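Local coordinates for protein dihydrophenazinedicarboxylate synthase (Burkholderia, PDB 4HMW) that catalyses several FMN-dependent, oxygen-consuming oxidations in the terminal steps of phenazine antibiotic biosynthesis, at residues G108-S114 and E184-A190. Numbering follows the deposited sequence. Where two conformers were deposited one is given.
With FMN (flavin mononucleotide), chain C.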
loop_
_atom_site.group_PDB
_atom_site.type_symbol
_atom_site.label_atom_id
_atom_site.label_comp_id
_atom_site.label_asym_id
_atom_site.label_seq_id
_atom_site.Cartn_x
_atom_site.Cartn_y
_atom_site.Cartn_z
ATOM N N GLY B 108 -7.820 12.704 -4.361
ATOM C CA GLY B 108 -8.132 12.363 -3.007
ATOM C C GLY B 108 -8.962 11.108 -2.882
ATOM O O GLY B 108 -9.911 11.063 -2.084
ATOM N N GLN B 109 -8.578 10.052 -3.604
ATOM C CA GLN B 109 -9.350 8.802 -3.557
ATOM C C GLN B 109 -8.471 7.614 -3.218
ATOM O O GLN B 109 -7.324 7.515 -3.647
ATOM C CB GLN B 109 -10.061 8.522 -4.918
ATOM C CG GLN B 109 -11.206 9.464 -5.210
ATOM C CD GLN B 109 -11.688 9.315 -6.644
ATOM O OE1 GLN B 109 -10.943 9.525 -7.604
ATOM N NE2 GLN B 109 -12.949 8.980 -6.802
ATOM N N GLN B 110 -9.015 6.714 -2.426
ATOM C CA GLN B 110 -8.338 5.441 -2.218
ATOM C C GLN B 110 -9.357 4.305 -2.422
ATOM O O GLN B 110 -10.557 4.481 -2.251
ATOM C CB GLN B 110 -7.571 5.341 -0.879
ATOM C CG GLN B 110 -8.326 5.589 0.284
ATOM C CD GLN B 110 -7.555 5.513 1.635
ATOM O OE1 GLN B 110 -6.661 4.693 1.862
ATOM N NE2 GLN B 110 -7.972 6.361 2.555
ATOM N N ILE B 111 -8.848 3.154 -2.850
ATOM C CA ILE B 111 -9.666 1.968 -2.966
ATOM C C ILE B 111 -8.928 0.813 -2.349
ATOM O O ILE B 111 -7.781 0.541 -2.682
ATOM C CB ILE B 111 -10.000 1.597 -4.435
ATOM C CG1 ILE B 111 -10.570 2.804 -5.190
ATOM C CG2 ILE B 111 -10.989 0.442 -4.456
ATOM C CD1 ILE B 111 -10.845 2.504 -6.702
ATOM N N MET B 112 -9.594 0.124 -1.444
ATOM C CA MET B 112 -9.025 -1.043 -0.768
ATOM C C MET B 112 -9.730 -2.271 -1.290
ATOM O O MET B 112 -10.955 -2.296 -1.324
ATOM C CB MET B 112 -9.273 -0.983 0.720
ATOM C CG MET B 112 -8.717 -2.183 1.444
ATOM S SD MET B 112 -9.300 -2.429 3.122
ATOM C CE MET B 112 -10.901 -3.180 2.777
ATOM N N ILE B 113 -8.955 -3.279 -1.693
ATOM C CA ILE B 113 -9.486 -4.526 -2.247
ATOM C C ILE B 113 -8.912 -5.641 -1.414
ATOM O O ILE B 113 -7.718 -5.892 -1.449
ATOM C CB ILE B 113 -9.052 -4.682 -3.718
ATOM C CG1 ILE B 113 -9.423 -3.414 -4.500
ATOM C CG2 ILE B 113 -9.667 -5.912 -4.400
ATOM C CD1 ILE B 113 -8.677 -3.231 -5.811
ATOM N N SER B 114 -9.734 -6.293 -0.611
ATOM C CA SER B 114 -9.248 -7.397 0.206
ATOM C C SER B 114 -9.901 -8.681 -0.242
ATOM O O SER B 114 -11.114 -8.737 -0.423
ATOM C CB SER B 114 -9.533 -7.143 1.677
ATOM O OG SER B 114 -8.657 -6.160 2.180
ATOM N N GLU B 184 -14.176 -8.015 0.098
ATOM C CA GLU B 184 -14.436 -6.740 0.771
ATOM C C GLU B 184 -13.754 -5.662 -0.041
ATOM O O GLU B 184 -12.638 -5.851 -0.481
ATOM C CB GLU B 184 -13.903 -6.737 2.216
ATOM C CG GLU B 184 -14.155 -5.422 2.948
ATOM C CD GLU B 184 -13.604 -5.413 4.381
ATOM O OE1 GLU B 184 -13.875 -4.434 5.109
ATOM O OE2 GLU B 184 -12.917 -6.387 4.801
ATOM N N MET B 185 -14.436 -4.543 -0.269
ATOM C CA MET B 185 -13.812 -3.354 -0.849
ATOM C C MET B 185 -14.251 -2.095 -0.138
ATOM O O MET B 185 -15.344 -2.018 0.340
ATOM C CB MET B 185 -14.175 -3.219 -2.323
ATOM C CG MET B 185 -13.589 -4.329 -3.123
ATOM S SD MET B 185 -13.835 -4.229 -4.880
ATOM C CE MET B 185 -13.352 -2.612 -5.250
ATOM N N GLU B 186 -13.373 -1.106 -0.065
ATOM C CA GLU B 186 -13.789 0.202 0.419
ATOM C C GLU B 186 -13.383 1.244 -0.562
ATOM O O GLU B 186 -12.255 1.204 -1.138
ATOM C CB GLU B 186 -13.167 0.603 1.776
ATOM C CG GLU B 186 -13.752 1.992 2.232
ATOM C CD GLU B 186 -13.026 2.730 3.380
ATOM O OE1 GLU B 186 -12.295 2.085 4.198
ATOM O OE2 GLU B 186 -13.226 3.980 3.476
ATOM N N PHE B 187 -14.303 2.184 -0.757
ATOM C CA PHE B 187 -14.093 3.339 -1.616
ATOM C C PHE B 187 -14.085 4.551 -0.712
ATOM O O PHE B 187 -15.033 4.769 0.041
ATOM C CB PHE B 187 -15.228 3.414 -2.606
ATOM C CG PHE B 187 -15.224 2.282 -3.601
ATOM C CD1 PHE B 187 -15.797 1.067 -3.260
ATOM C CD2 PHE B 187 -14.660 2.426 -4.849
ATOM C CE1 PHE B 187 -15.781 0.015 -4.118
ATOM C CE2 PHE B 187 -14.665 1.365 -5.736
ATOM C CZ PHE B 187 -15.230 0.149 -5.360
ATOM N N TRP B 188 -13.017 5.333 -0.779
ATOM C CA TRP B 188 -12.827 6.520 0.082
ATOM C C TRP B 188 -12.557 7.758 -0.754
ATOM O O TRP B 188 -11.716 7.726 -1.636
ATOM C CB TRP B 188 -11.629 6.258 0.975
ATOM C CG TRP B 188 -11.258 7.285 2.034
ATOM C CD1 TRP B 188 -11.541 7.208 3.357
ATOM C CD2 TRP B 188 -10.507 8.494 1.866
ATOM N NE1 TRP B 188 -11.010 8.265 4.041
ATOM C CE2 TRP B 188 -10.340 9.063 3.162
ATOM C CE3 TRP B 188 -9.898 9.116 0.779
ATOM C CZ2 TRP B 188 -9.652 10.247 3.376
ATOM C CZ3 TRP B 188 -9.188 10.285 1.006
ATOM C CH2 TRP B 188 -9.073 10.836 2.290
ATOM N N ALA B 189 -13.262 8.854 -0.478
ATOM C CA ALA B 189 -13.055 10.082 -1.232
ATOM C C ALA B 189 -13.025 11.254 -0.272
ATOM O O ALA B 189 -13.963 11.491 0.464
ATOM C CB ALA B 189 -14.124 10.272 -2.262
ATOM N N ALA B 190 -11.939 12.000 -0.322
ATOM C CA ALA B 190 -11.705 13.115 0.596
ATOM C C ALA B 190 -12.750 14.212 0.401
ATOM O O ALA B 190 -13.227 14.474 -0.721
ATOM C CB ALA B 190 -10.316 13.699 0.362
HETATM N N1 FMN C . -6.215 7.828 9.200
HETATM C C2 FMN C . -5.686 7.814 10.461
HETATM O O2 FMN C . -6.268 7.247 11.369
HETATM N N3 FMN C . -4.470 8.395 10.697
HETATM C C4 FMN C . -3.802 9.052 9.692
HETATM O O4 FMN C . -2.699 9.574 9.949
HETATM C C4A FMN C . -4.347 9.095 8.415
HETATM N N5 FMN C . -3.707 9.779 7.396
HETATM C C5A FMN C . -4.276 9.762 6.119
HETATM C C6 FMN C . -3.622 10.414 5.096
HETATM C C7 FMN C . -4.137 10.394 3.815
HETATM C C7M FMN C . -3.394 11.114 2.745
HETATM C C8 FMN C . -5.342 9.751 3.560
HETATM C C8M FMN C . -5.910 9.700 2.180
HETATM C C9 FMN C . -6.000 9.094 4.583
HETATM C C9A FMN C . -5.494 9.132 5.877
HETATM N N10 FMN C . -6.157 8.486 6.953
HETATM C C10 FMN C . -5.572 8.483 8.194
HETATM C "C1'" FMN C . -7.458 7.779 6.820
HETATM C "C2'" FMN C . -7.253 6.283 6.564
HETATM O "O2'" FMN C . -6.831 6.032 5.216
HETATM C "C3'" FMN C . -8.517 5.468 6.841
HETATM O "O3'" FMN C . -9.556 5.982 6.033
HETATM C "C4'" FMN C . -8.894 5.487 8.335
HETATM O "O4'" FMN C . -7.720 5.592 9.118
HETATM C "C5'" FMN C . -9.765 4.300 8.712
HETATM O "O5'" FMN C . -9.124 3.092 8.361
HETATM P P FMN C . -9.636 1.688 8.925
HETATM O O1P FMN C . -9.240 1.594 10.387
HETATM O O2P FMN C . -11.164 1.654 8.778
HETATM O O3P FMN C . -8.911 0.661 8.124
#
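Gln110 and Trp188, a hydrogen-bonded pair of two antiparallel strands, carry the cofactor face of a sheet whose opposite face, with Ile111, Ile113, Met185 and Phe187, is apolar. The Gln110 amide stands nearly upright on the indole, the two planes 81° apart, with NE2 3.3 Å above the ring plane and displaced toward the rim. With CG between backbone N and carbonyl carbon (chi1 55°) and the chain extended beyond it, NE2 also reaches the flavin ribityl chain, donating an almost straight bond to FMN O2' (2.9 Å, 171°). OE1 accepts from Val67 N of the second subunit, so bonds at both ends fix the amide's rotation. Trp188 CH2 meets the flavin methyl C8M at 3.4 Å. Farther along this face, the Glu184 carboxylate forms a salt bridge with Arg87 of the second subunit, while Glu186 pairs with the FMN-binding Arg198. The FMN site thus lies at the dimer interface, as in the pyridoxamine 5'-phosphate oxidase family.

Across the sheet, Ile111 CG2 lies over one face of the Phe187 ring, 4.0 Å above its plane and displaced toward the rim. Met185 lies side by side with Ile111 and Ile113, its CE reaching Ile111 CG2 (3.9 Å) and Ile113 CG1 (4.1 Å). Helix 30-43 packs on this apolar face through Leu33, Leu34 and Trp37, and strands 97-104 and 197-204 continue the sheet beyond 109-114 and 184-189, respectively.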